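Local atomic coordinates of carbohydrate kinase, FGGY (Novosphingobium aromaticivorans, PDB entry 3H6E), a protein that probably acts as a kinase that phosphorylates a sugar or related substrate, as in other members of the FGGY carbohydrate kinase family. Residues I45-A50 with A90-D95; A79-L84 with A147-W152; E97-E102 with L123-N128; A103-Y108 with I129-W134. All blocks are in the same frame, centred on the assembly; numbering follows the deposited sequence.

Interaction 1 (I45-A50 with A90-D95); sequences IRRLDA and AFPPLD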
loop_
_atom_site.group_PDB
_atom_site.type_symbol
_atom_site.label_atom_id
_atom_site.label_comp_id
_atom_site.label_asym_id
_atom_site.label_seq_id
_atom_site.Cartn_x
_atom_site.Cartn_y
_atom_site.Cartn_z
ATOM N N ILE A 45 -21.631 12.520 -6.807
ATOM C CA ILE A 45 -20.488 12.336 -5.924
ATOM C C ILE A 45 -20.334 10.868 -5.532
ATOM O O ILE A 45 -21.194 10.305 -4.854
ATOM C CB ILE A 45 -20.648 13.172 -4.643
ATOM C CG1 ILE A 45 -20.733 14.659 -4.984
ATOM C CG2 ILE A 45 -19.505 12.907 -3.681
ATOM C CD1 ILE A 45 -20.611 15.567 -3.776
ATOM N N ARG A 46 -19.236 10.253 -5.962
ATOM C CA ARG A 46 -18.974 8.850 -5.650
ATOM C C ARG A 46 -18.562 8.668 -4.191
ATOM O O ARG A 46 -17.744 9.423 -3.666
ATOM C CB ARG A 46 -17.917 8.275 -6.596
ATOM C CG ARG A 46 -18.497 7.721 -7.889
ATOM C CD ARG A 46 -17.698 8.164 -9.106
ATOM N NE ARG A 46 -16.384 7.534 -9.185
ATOM C CZ ARG A 46 -15.402 7.962 -9.974
ATOM N NH1 ARG A 46 -15.584 9.026 -10.747
ATOM N NH2 ARG A 46 -14.237 7.331 -9.990
ATOM N N ARG A 47 -19.139 7.660 -3.546
ATOM C CA ARG A 47 -18.932 7.441 -2.120
ATOM C C ARG A 47 -18.562 5.997 -1.820
ATOM O O ARG A 47 -18.948 5.083 -2.548
ATOM C CB ARG A 47 -20.202 7.801 -1.343
ATOM C CG ARG A 47 -20.868 9.090 -1.799
ATOM C CD ARG A 47 -20.105 10.304 -1.317
ATOM N NE ARG A 47 -20.592 10.774 -0.024
ATOM C CZ ARG A 47 -21.167 11.957 0.170
ATOM N NH1 ARG A 47 -21.316 12.797 -0.843
ATOM N NH2 ARG A 47 -21.581 12.310 1.378
ATOM N N LEU A 48 -17.804 5.800 -0.746
ATOM C CA LEU A 48 -17.643 4.476 -0.165
ATOM C C LEU A 48 -18.989 4.080 0.425
ATOM O O LEU A 48 -19.622 4.872 1.124
ATOM C CB LEU A 48 -16.574 4.492 0.927
ATOM C CG LEU A 48 -15.127 4.197 0.522
ATOM C CD1 LEU A 48 -14.862 4.579 -0.925
ATOM C CD2 LEU A 48 -14.162 4.903 1.465
ATOM N N ASP A 49 -19.441 2.867 0.133
ATOM C CA ASP A 49 -20.758 2.437 0.582
ATOM C C ASP A 49 -20.707 1.900 2.004
ATOM O O ASP A 49 -20.741 0.690 2.221
ATOM C CB ASP A 49 -21.335 1.383 -0.362
ATOM C CG ASP A 49 -22.834 1.221 -0.206
ATOM O OD1 ASP A 49 -23.383 1.710 0.807
ATOM O OD2 ASP A 49 -23.460 0.609 -1.098
ATOM N N ALA A 50 -20.635 2.810 2.969
ATOM C CA ALA A 50 -20.522 2.445 4.378
ATOM C C ALA A 50 -21.761 1.734 4.925
ATOM O O ALA A 50 -21.651 0.643 5.482
ATOM C CB ALA A 50 -20.189 3.674 5.226
ATOM N N ALA A 90 -22.047 10.726 9.785
ATOM C CA ALA A 90 -22.637 11.916 9.190
ATOM C C ALA A 90 -23.089 11.663 7.753
ATOM O O ALA A 90 -24.087 12.224 7.300
ATOM C CB ALA A 90 -21.655 13.071 9.246
ATOM N N PHE A 91 -22.352 10.810 7.048
ATOM C CA PHE A 91 -22.643 10.482 5.656
ATOM C C PHE A 91 -21.608 9.487 5.138
ATOM O O PHE A 91 -20.537 9.339 5.729
ATOM C CB PHE A 91 -22.630 11.746 4.789
ATOM C CG PHE A 91 -21.388 12.581 4.951
ATOM C CD1 PHE A 91 -21.456 13.850 5.505
ATOM C CD2 PHE A 91 -20.150 12.093 4.556
ATOM C CE1 PHE A 91 -20.314 14.618 5.657
ATOM C CE2 PHE A 91 -19.007 12.853 4.707
ATOM C CZ PHE A 91 -19.089 14.116 5.258
ATOM N N PRO A 92 -21.919 8.796 4.033
ATOM C CA PRO A 92 -20.897 7.918 3.452
ATOM C C PRO A 92 -19.665 8.723 3.037
ATOM O O PRO A 92 -19.810 9.791 2.438
ATOM C CB PRO A 92 -21.595 7.338 2.217
ATOM C CG PRO A 92 -23.055 7.464 2.510
ATOM C CD PRO A 92 -23.191 8.733 3.293
ATOM N N PRO A 93 -18.466 8.223 3.368
ATOM C CA PRO A 93 -17.216 8.889 2.993
ATOM C C PRO A 93 -17.073 8.983 1.483
ATOM O O PRO A 93 -17.652 8.181 0.751
ATOM C CB PRO A 93 -16.139 7.965 3.564
ATOM C CG PRO A 93 -16.817 7.226 4.664
ATOM C CD PRO A 93 -18.224 7.021 4.185
ATOM N N LEU A 94 -16.310 9.966 1.028
ATOM C CA LEU A 94 -16.077 10.158 -0.393
ATOM C C LEU A 94 -15.206 9.040 -0.947
ATOM O O LEU A 94 -14.311 8.545 -0.264
ATOM C CB LEU A 94 -15.393 11.505 -0.642
ATOM C CG LEU A 94 -16.204 12.791 -0.476
ATOM C CD1 LEU A 94 -17.004 12.784 0.816
ATOM C CD2 LEU A 94 -15.286 14.009 -0.535
ATOM N N ASP A 95 -15.487 8.638 -2.183
ATOM C CA ASP A 95 -14.604 7.751 -2.927
ATOM C C ASP A 95 -13.383 8.581 -3.297
ATOM O O ASP A 95 -13.527 9.662 -3.861
ATOM C CB ASP A 95 -15.317 7.259 -4.190
ATOM C CG ASP A 95 -14.542 6.178 -4.925
ATOM O OD1 ASP A 95 -13.357 6.398 -5.251
ATOM O OD2 ASP A 95 -15.131 5.107 -5.189
#

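Interaction 2 (A79-L84 with A147-W152); sequences AGIAAL and ATLLPW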
loop_
_atom_site.group_PDB
_atom_site.type_symbol
_atom_site.label_atom_id
_atom_site.label_comp_id
_atom_site.label_asym_id
_atom_site.label_seq_id
_atom_site.Cartn_x
_atom_site.Cartn_y
_atom_site.Cartn_z
ATOM N N ALA A 79 -6.667 6.840 2.070
ATOM C CA ALA A 79 -7.356 7.924 1.385
ATOM C C ALA A 79 -8.858 7.848 1.639
ATOM O O ALA A 79 -9.660 8.256 0.803
ATOM C CB ALA A 79 -7.051 7.894 -0.102
ATOM N N GLY A 80 -9.224 7.321 2.803
ATOM C CA GLY A 80 -10.612 7.253 3.225
ATOM C C GLY A 80 -10.796 7.885 4.594
ATOM O O GLY A 80 -10.098 7.547 5.551
ATOM N N ILE A 81 -11.734 8.818 4.686
ATOM C CA ILE A 81 -11.974 9.529 5.933
ATOM C C ILE A 81 -13.464 9.550 6.254
ATOM O O ILE A 81 -14.299 9.695 5.364
ATOM C CB ILE A 81 -11.427 10.968 5.870
ATOM C CG1 ILE A 81 -11.497 11.629 7.250
ATOM C CG2 ILE A 81 -12.173 11.777 4.823
ATOM C CD1 ILE A 81 -10.571 11.014 8.267
ATOM N N ALA A 82 -13.794 9.386 7.530
ATOM C CA ALA A 82 -15.187 9.328 7.948
ATOM C C ALA A 82 -15.484 10.382 9.005
ATOM O O ALA A 82 -14.630 10.701 9.835
ATOM C CB ALA A 82 -15.527 7.937 8.464
ATOM N N ALA A 83 -16.700 10.918 8.966
ATOM C CA ALA A 83 -17.119 11.953 9.904
ATOM C C ALA A 83 -18.342 11.511 10.703
ATOM O O ALA A 83 -19.304 10.981 10.148
ATOM C CB ALA A 83 -17.405 13.256 9.165
ATOM N N LEU A 84 -18.292 11.728 12.012
ATOM C CA LEU A 84 -19.404 11.381 12.886
ATOM C C LEU A 84 -19.993 12.642 13.502
ATOM O O LEU A 84 -19.304 13.364 14.219
ATOM C CB LEU A 84 -18.941 10.439 13.999
ATOM C CG LEU A 84 -18.069 9.250 13.601
ATOM C CD1 LEU A 84 -17.663 8.460 14.833
ATOM C CD2 LEU A 84 -18.788 8.360 12.597
ATOM N N ALA A 147 -17.957 17.736 13.664
ATOM C CA ALA A 147 -17.622 16.360 13.338
ATOM C C ALA A 147 -16.439 15.817 14.127
ATOM O O ALA A 147 -15.506 16.545 14.453
ATOM C CB ALA A 147 -17.362 16.225 11.845
ATOM N N THR A 148 -16.502 14.530 14.440
ATOM C CA THR A 148 -15.328 13.789 14.852
ATOM C C THR A 148 -14.768 13.122 13.609
ATOM O O THR A 148 -15.505 12.492 12.854
ATOM C CB THR A 148 -15.675 12.719 15.891
ATOM O OG1 THR A 148 -16.066 13.357 17.112
ATOM C CG2 THR A 148 -14.470 11.809 16.151
ATOM N N LEU A 149 -13.473 13.284 13.378
ATOM C CA LEU A 149 -12.846 12.695 12.203
ATOM C C LEU A 149 -12.121 11.412 12.575
ATOM O O LEU A 149 -11.649 11.257 13.702
ATOM C CB LEU A 149 -11.908 13.693 11.528
ATOM C CG LEU A 149 -12.661 14.816 10.813
ATOM C CD1 LEU A 149 -11.705 15.826 10.197
ATOM C CD2 LEU A 149 -13.588 14.230 9.757
ATOM N N LEU A 150 -12.030 10.499 11.617
ATOM C CA LEU A 150 -11.661 9.133 11.926
ATOM C C LEU A 150 -11.384 8.358 10.639
ATOM O O LEU A 150 -12.249 8.261 9.765
ATOM C CB LEU A 150 -12.811 8.497 12.710
ATOM C CG LEU A 150 -12.645 7.150 13.401
ATOM C CD1 LEU A 150 -13.722 6.958 14.449
ATOM C CD2 LEU A 150 -12.735 6.075 12.378
ATOM N N PRO A 151 -10.168 7.804 10.514
ATOM C CA PRO A 151 -9.777 7.093 9.292
ATOM C C PRO A 151 -10.729 5.948 8.950
ATOM O O PRO A 151 -11.434 5.448 9.822
ATOM C CB PRO A 151 -8.388 6.542 9.639
ATOM C CG PRO A 151 -7.879 7.444 10.709
ATOM C CD PRO A 151 -9.085 7.822 11.513
ATOM N N TRP A 152 -10.731 5.544 7.684
ATOM C CA TRP A 152 -11.621 4.506 7.172
ATOM C C TRP A 152 -11.508 3.192 7.947
ATOM O O TRP A 152 -12.514 2.618 8.366
ATOM C CB TRP A 152 -11.324 4.293 5.687
ATOM C CG TRP A 152 -12.083 3.188 5.004
ATOM C CD1 TRP A 152 -11.548 2.116 4.349
ATOM C CD2 TRP A 152 -13.506 3.065 4.877
ATOM N NE1 TRP A 152 -12.547 1.333 3.828
ATOM C CE2 TRP A 152 -13.758 1.892 4.139
ATOM C CE3 TRP A 152 -14.588 3.828 5.319
ATOM C CZ2 TRP A 152 -15.047 1.462 3.839
ATOM C CZ3 TRP A 152 -15.867 3.399 5.019
ATOM C CH2 TRP A 152 -16.086 2.229 4.286
#

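Interaction 3 (E97-E102 with L123-N128); sequences EQSIPE and LPDGLN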
loop_
_atom_site.group_PDB
_atom_site.type_symbol
_atom_site.label_atom_id
_atom_site.label_comp_id
_atom_site.label_asym_id
_atom_site.label_seq_id
_atom_site.Cartn_x
_atom_site.Cartn_y
_atom_site.Cartn_z
ATOM N N GLU A 97 -11.446 8.334 -5.552
ATOM C CA GLU A 97 -11.369 8.502 -6.998
ATOM C C GLU A 97 -12.354 9.556 -7.494
ATOM O O GLU A 97 -12.319 9.943 -8.664
ATOM C CB GLU A 97 -11.592 7.174 -7.728
ATOM C CG GLU A 97 -10.530 6.128 -7.437
ATOM C CD GLU A 97 -10.321 5.170 -8.595
ATOM O OE1 GLU A 97 -10.450 3.944 -8.386
ATOM O OE2 GLU A 97 -10.023 5.644 -9.713
ATOM N N GLN A 98 -13.230 10.022 -6.606
ATOM C CA GLN A 98 -14.154 11.096 -6.956
ATOM C C GLN A 98 -13.399 12.375 -7.279
ATOM O O GLN A 98 -12.536 12.812 -6.516
ATOM C CB GLN A 98 -15.165 11.363 -5.839
ATOM C CG GLN A 98 -15.894 12.705 -5.974
ATOM C CD GLN A 98 -16.707 12.818 -7.259
ATOM O OE1 GLN A 98 -17.280 11.838 -7.735
ATOM N NE2 GLN A 98 -16.763 14.021 -7.819
ATOM N N SER A 99 -13.735 12.968 -8.417
ATOM C CA SER A 99 -13.125 14.214 -8.852
ATOM C C SER A 99 -13.393 15.340 -7.857
ATOM O O SER A 99 -14.408 15.345 -7.162
ATOM C CB SER A 99 -13.663 14.600 -10.228
ATOM O OG SER A 99 -13.064 15.793 -10.687
ATOM N N ILE A 100 -12.471 16.291 -7.791
ATOM C CA ILE A 100 -12.668 17.484 -6.981
ATOM C C ILE A 100 -12.604 18.700 -7.897
ATOM O O ILE A 100 -11.722 18.788 -8.752
ATOM C CB ILE A 100 -11.618 17.594 -5.849
ATOM C CG1 ILE A 100 -11.638 16.329 -4.978
ATOM C CG2 ILE A 100 -11.868 18.834 -5.005
ATOM C CD1 ILE A 100 -10.969 16.482 -3.619
ATOM N N PRO A 101 -13.554 19.631 -7.740
ATOM C CA PRO A 101 -13.623 20.826 -8.587
ATOM C C PRO A 101 -12.303 21.586 -8.668
ATOM O O PRO A 101 -11.614 21.773 -7.665
ATOM C CB PRO A 101 -14.694 21.676 -7.901
ATOM C CG PRO A 101 -15.591 20.677 -7.267
ATOM C CD PRO A 101 -14.686 19.559 -6.798
ATOM N N GLU A 102 -11.977 22.018 -9.880
ATOM C CA GLU A 102 -10.737 22.719 -10.189
ATOM C C GLU A 102 -10.423 23.853 -9.216
ATOM O O GLU A 102 -9.375 23.858 -8.572
ATOM C CB GLU A 102 -10.821 23.267 -11.616
ATOM C CG GLU A 102 -9.490 23.445 -12.321
ATOM C CD GLU A 102 -9.648 23.482 -13.834
ATOM O OE1 GLU A 102 -10.744 23.123 -14.324
ATOM O OE2 GLU A 102 -8.680 23.865 -14.530
ATOM N N LEU A 123 -1.518 14.915 -4.787
ATOM C CA LEU A 123 -2.142 13.854 -5.558
ATOM C C LEU A 123 -3.525 14.288 -6.033
ATOM O O LEU A 123 -4.176 15.111 -5.390
ATOM C CB LEU A 123 -2.226 12.572 -4.727
ATOM C CG LEU A 123 -0.879 11.937 -4.375
ATOM C CD1 LEU A 123 -1.043 10.827 -3.349
ATOM C CD2 LEU A 123 -0.170 11.420 -5.626
ATOM N N PRO A 124 -3.968 13.741 -7.172
ATOM C CA PRO A 124 -5.256 14.070 -7.793
ATOM C C PRO A 124 -6.466 13.591 -6.989
ATOM O O PRO A 124 -6.362 12.686 -6.161
ATOM C CB PRO A 124 -5.201 13.322 -9.134
ATOM C CG PRO A 124 -3.756 13.047 -9.372
ATOM C CD PRO A 124 -3.166 12.839 -8.014
ATOM N N ASP A 125 -7.612 14.214 -7.248
ATOM C CA ASP A 125 -8.875 13.803 -6.651
ATOM C C ASP A 125 -8.797 13.736 -5.124
ATOM O O ASP A 125 -8.404 14.706 -4.470
ATOM C CB ASP A 125 -9.311 12.464 -7.248
ATOM C CG ASP A 125 -9.162 12.431 -8.762
ATOM O OD1 ASP A 125 -8.358 11.623 -9.265
ATOM O OD2 ASP A 125 -9.836 13.227 -9.451
ATOM N N GLY A 126 -9.166 12.590 -4.561
ATOM C CA GLY A 126 -9.224 12.437 -3.119
ATOM C C GLY A 126 -8.065 11.673 -2.503
ATOM O O GLY A 126 -8.111 11.325 -1.322
ATOM N N LEU A 127 -7.023 11.419 -3.294
ATOM C CA LEU A 127 -5.866 10.657 -2.818
ATOM C C LEU A 127 -5.212 11.283 -1.586
ATOM O O LEU A 127 -4.688 10.577 -0.726
ATOM C CB LEU A 127 -4.845 10.453 -3.940
ATOM C CG LEU A 127 -5.261 9.432 -5.005
ATOM C CD1 LEU A 127 -4.311 9.453 -6.188
ATOM C CD2 LEU A 127 -5.355 8.026 -4.417
ATOM N N ASN A 128 -5.238 12.609 -1.517
ATOM C CA ASN A 128 -4.899 13.318 -0.291
ATOM C C ASN A 128 -6.170 13.530 0.521
ATOM O O ASN A 128 -7.126 14.133 0.036
ATOM C CB ASN A 128 -4.266 14.675 -0.606
ATOM C CG ASN A 128 -2.889 14.553 -1.230
ATOM O OD1 ASN A 128 -2.038 13.807 -0.745
ATOM N ND2 ASN A 128 -2.657 15.299 -2.303
#

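Interaction 4 (A103-Y108 with I129-W134); sequences AVMADY and IGSQLW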
loop_
_atom_site.group_PDB
_atom_site.type_symbol
_atom_site.label_atom_id
_atom_site.label_comp_id
_atom_site.label_asym_id
_atom_site.label_seq_id
_atom_site.Cartn_x
_atom_site.Cartn_y
_atom_site.Cartn_z
ATOM N N ALA A 103 -11.332 24.817 -9.119
ATOM C CA ALA A 103 -11.106 26.001 -8.297
ATOM C C ALA A 103 -10.910 25.636 -6.831
ATOM O O ALA A 103 -10.116 26.264 -6.129
ATOM C CB ALA A 103 -12.259 26.996 -8.456
ATOM N N VAL A 104 -11.641 24.624 -6.369
ATOM C CA VAL A 104 -11.555 24.193 -4.978
ATOM C C VAL A 104 -10.203 23.553 -4.693
ATOM O O VAL A 104 -9.630 23.751 -3.626
ATOM C CB VAL A 104 -12.691 23.212 -4.604
ATOM C CG1 VAL A 104 -12.437 22.587 -3.228
ATOM C CG2 VAL A 104 -14.035 23.920 -4.631
HETATM N N MSE A 105 -9.693 22.800 -5.661
HETATM C CA MSE A 105 -8.418 22.104 -5.504
HETATM C C MSE A 105 -7.216 23.046 -5.522
HETATM O O MSE A 105 -6.313 22.924 -4.695
HETATM C CB MSE A 105 -8.244 21.030 -6.580
HETATM C CG MSE A 105 -6.929 20.264 -6.465
HETATM SE SE MSE A 105 -6.867 19.044 -4.927
HETATM C CE MSE A 105 -7.801 17.528 -5.731
ATOM N N ALA A 106 -7.207 23.978 -6.473
ATOM C CA ALA A 106 -6.125 24.954 -6.585
ATOM C C ALA A 106 -6.007 25.772 -5.307
ATOM O O ALA A 106 -4.905 26.002 -4.803
ATOM C CB ALA A 106 -6.352 25.864 -7.782
ATOM N N ASP A 107 -7.151 26.206 -4.788
ATOM C CA ASP A 107 -7.196 26.912 -3.514
ATOM C C ASP A 107 -6.518 26.082 -2.433
ATOM O O ASP A 107 -5.723 26.597 -1.646
ATOM C CB ASP A 107 -8.642 27.209 -3.107
ATOM C CG ASP A 107 -9.300 28.242 -4.000
ATOM O OD1 ASP A 107 -8.839 28.411 -5.151
ATOM O OD2 ASP A 107 -10.275 28.884 -3.551
ATOM N N TYR A 108 -6.842 24.794 -2.398
ATOM C CA TYR A 108 -6.234 23.891 -1.433
ATOM C C TYR A 108 -4.747 23.714 -1.716
ATOM O O TYR A 108 -3.917 23.832 -0.817
ATOM C CB TYR A 108 -6.936 22.534 -1.435
ATOM C CG TYR A 108 -6.274 21.537 -0.516
ATOM C CD1 TYR A 108 -6.296 21.719 0.862
ATOM C CD2 TYR A 108 -5.623 20.416 -1.021
ATOM C CE1 TYR A 108 -5.689 20.815 1.714
ATOM C CE2 TYR A 108 -5.016 19.504 -0.178
ATOM C CZ TYR A 108 -5.050 19.710 1.189
ATOM O OH TYR A 108 -4.445 18.810 2.036
ATOM N N ILE A 129 -6.195 13.035 1.753
ATOM C CA ILE A 129 -7.381 13.215 2.584
ATOM C C ILE A 129 -7.680 14.702 2.808
ATOM O O ILE A 129 -8.841 15.117 2.828
ATOM C CB ILE A 129 -7.268 12.459 3.918
ATOM C CG1 ILE A 129 -7.556 10.968 3.699
ATOM C CG2 ILE A 129 -8.233 13.036 4.940
ATOM C CD1 ILE A 129 -7.170 10.074 4.874
ATOM N N GLY A 130 -6.626 15.500 2.949
ATOM C CA GLY A 130 -6.769 16.939 3.102
ATOM C C GLY A 130 -7.642 17.570 2.030
ATOM O O GLY A 130 -8.479 18.426 2.323
ATOM N N SER A 131 -7.452 17.147 0.784
ATOM C CA SER A 131 -8.262 17.647 -0.325
ATOM C C SER A 131 -9.748 17.397 -0.097
ATOM O O SER A 131 -10.580 18.261 -0.365
ATOM C CB SER A 131 -7.825 17.007 -1.642
ATOM O OG SER A 131 -6.465 17.280 -1.914
ATOM N N GLN A 132 -10.079 16.204 0.389
ATOM C CA GLN A 132 -11.462 15.862 0.694
ATOM C C GLN A 132 -12.003 16.776 1.786
ATOM O O GLN A 132 -13.060 17.381 1.630
ATOM C CB GLN A 132 -11.567 14.408 1.152
ATOM C CG GLN A 132 -11.059 13.391 0.159
ATOM C CD GLN A 132 -11.382 11.979 0.583
ATOM O OE1 GLN A 132 -10.599 11.057 0.362
ATOM N NE2 GLN A 132 -12.540 11.803 1.206
ATOM N N LEU A 133 -11.267 16.858 2.891
ATOM C CA LEU A 133 -11.611 17.738 4.003
ATOM C C LEU A 133 -11.817 19.168 3.524
ATOM O O LEU A 133 -12.826 19.796 3.843
ATOM C CB LEU A 133 -10.520 17.695 5.077
ATOM C CG LEU A 133 -10.740 16.745 6.258
ATOM C CD1 LEU A 133 -11.681 15.614 5.893
ATOM C CD2 LEU A 133 -9.415 16.210 6.801
ATOM N N TRP A 134 -10.858 19.678 2.754
ATOM C CA TRP A 134 -10.941 21.033 2.218
ATOM C C TRP A 134 -12.280 21.256 1.530
ATOM O O TRP A 134 -13.003 22.203 1.838
ATOM C CB TRP A 134 -9.807 21.275 1.223
ATOM C CG TRP A 134 -9.750 22.675 0.698
ATOM C CD1 TRP A 134 -10.293 23.138 -0.470
ATOM C CD2 TRP A 134 -9.111 23.798 1.316
ATOM N NE1 TRP A 134 -10.030 24.476 -0.612
ATOM C CE2 TRP A 134 -9.309 24.907 0.471
ATOM C CE3 TRP A 134 -8.393 23.974 2.504
ATOM C CZ2 TRP A 134 -8.812 26.177 0.776
ATOM C CZ3 TRP A 134 -7.899 25.232 2.802
ATOM C CH2 TRP A 134 -8.110 26.317 1.941
#

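Interaction 1 (I45-A50 with A90-D95)
R47 sets CG anti to its own carbonyl carbon (chi1 -43°), and its chain then bends at chi2 and again at chi3. These bends bring the guanidinium against the loop 90-95. R47 NE gives a hydrogen bond of 2.8 Å to P92 O, which lies at the edge of the guanidinium near its plane. The bond is bent (151°), and NE sits above the P92 carbonyl plane. R47 NH2 adds a weak hydrogen bond, so one carbonyl oxygen takes two donors. L94 CD1 lies over one guanidinium face, 4.2 Å from R47 NE. The F91 ring plane stands 82° to the guanidinium, and F91 CD2 is 3.5 Å from R47 NH2. Two backbone bonds join in: D95 N to R46 O and L48 N to P93 O, each 2.8 Å. A50 CB touches P93 CD at 4.0 Å. The carboxylate of D95 serves other partners, with OD1 in a salt bridge to K15 NZ and accepting a hydrogen bond from E97 N. The single R47-L94 bridge ties the 40-41/46-47 hairpin to the loop that leads to helix 102-109. That loop packs L94 on helix 129-139, P93 on A82 of strand 81-85, and P92 on L40 of strand 40-41.

Interaction 2 (A79-L84 with A147-W152)
Strands 81-84 and 148-151 run antiparallel, their directions 150° apart and their axes 4.8 Å apart at closest approach. A82-L150 and L84-T148 are hydrogen-bonded pairs; I81-P151 and A83-L149 are non-hydrogen-bonded ones. A82 N donates to L150 O at 2.9 Å. L84 and T148 bond both ways, and the nearly straight bond from T148 N uses a lone pair of L84 O. P151 stands in a non-hydrogen-bonded pair, so its missing N-H costs no bond to 79-84. Past the strand end, W152 N gives a hydrogen bond to G80 O at 3.0 Å. G80 has no side chain, and a CB there would run into W152 CB.

I81, A83, L149 and P151 share one face of the sheet. I81 CG1 is anti to the backbone N (chi1 -172°), and CD1 comes within 3.6 Å of L150 O. L149 CD2 touches both A83 CB at 4.0 Å and I81 CG1 at 4.2 Å. A83 CB also meets A147 CB, tip to tip, at 4.0 Å. On the other face, L84 CD1 and L150 CD1 touch at 4.2 Å.

W152 NE1 is bonded to L13 O, and its ring meets W156 edge-to-face. Strand 81-85 is the middle of a three-stranded antiparallel sheet in the N-terminal half, between 88-89 and 148-151. Helix 129-139 packs on the I81 and L149 face. Helix 152-159 packs on A82, L84 and L150 from the other.

Interaction 3 (E97-E102 with L123-N128)
This is a small surface contact between two loops, each leading into a helix. The loop 97-102 runs into helix 102-109, and the loop 123-128 into helix 129-139. No hydrogen bond crosses between the segments; the contact is close packing of D125 against Q98, S99 and I100. D125 CG lies anti to its own carbonyl carbon (chi1 -45°). Its CB rests 3.3 Å from Q98 O, and its OD2 comes alongside the S99 backbone, 3.5 Å from S99 CA. I100 extends along CG1 (chi2 -163°) and sets CD1 3.2 Å from D125 O.

The D125 loop is a type II' beta turn from P124 to L127, closed by a hydrogen bond of 3.2 Å from L127 N to P124 O. D125 and G126 fill its two central positions, and G126 is also tied by its backbone to Y96. An alanine at I100 would take away the CD1 that meets D125 O, and would probably loosen the two loops against each other and against S131 of helix 129-139.

The facing loop is held by bonds of Q98. Q98 NE2 donates 2.8 Å to a lone pair of S99 O, while Q98 OE1 accepts from R46 N. E97 OE2 and D125 OD1 are 6.2 Å apart, so their like charges may mildly oppose each other. E97 also has a long, weak ion pair with K15.

Interaction 4 (A103-Y108 with I129-W134)
CH-pi contacts carry this helix pair. Y108 and W134 both hold CG anti to the backbone N, which sends each ring across to the opposing helix. Y108 CB sits 3.5 Å from the centroid of the W134 five-membered ring, only 9° off its normal. S131 CA in turn lies over one face of the Y108 ring, 4.0 Å from its centroid. The two rings themselves meet obliquely, planes 50° apart. W134 CE3 comes to the edge of the Y108 ring, 3.5 Å from Y108 CD1.

The apolar part lies alongside. V104 CG1 touches W134 CD1 at 3.5 Å, in the plane of the indole at its edge. D107 CB also packs near the indole, 4.0 Å from W134 NE1.

The helical segments 103-108 and 129-134, parts of helices 102-109 and 129-139, cross at 119°, both in the N-terminal half of the FGGY chain. G130 lets them meet at the Y108 end: Y108 OH is 3.2 Å from G130 CA, and a CB on this glycine would clash with that hydroxyl. An alanine in place of Y108 would remove the ring and its hydroxyl, and would probably loosen the packing of the two helices around S131, G130 and W134 and leave D176 without this partner.

Y108 OH is hydrogen-bonded to D176 OD2, beyond the helix pair. S131 OG packs against the same ring, 3.2 Å from Y108 CE2, and the selenium of selenomethionine M105 lies 3.5 Å from S131 OG.

Interactions 1 and 2 are buried, interaction 4 is partly so, and interaction 3 lies at the surface. Backbone hydrogen bonds hold interactions 1 and 2, with an arginine added in the first. Interaction 4 relies on aromatic and aliphatic packing, and interaction 3 on packing without a bond across it. Interactions 3 and 4 lie close together, their centres about 8 Å apart, and concern the same two helices: one joins the loops that lead in, the other the helices themselves. Helix 129-139 also packs on interactions 1 and 2, through Q132 against L94 and I81. Interactions 1 and 2 meet directly where A90 N probably bonds to A83 O and where P93 and L48 pack on W152.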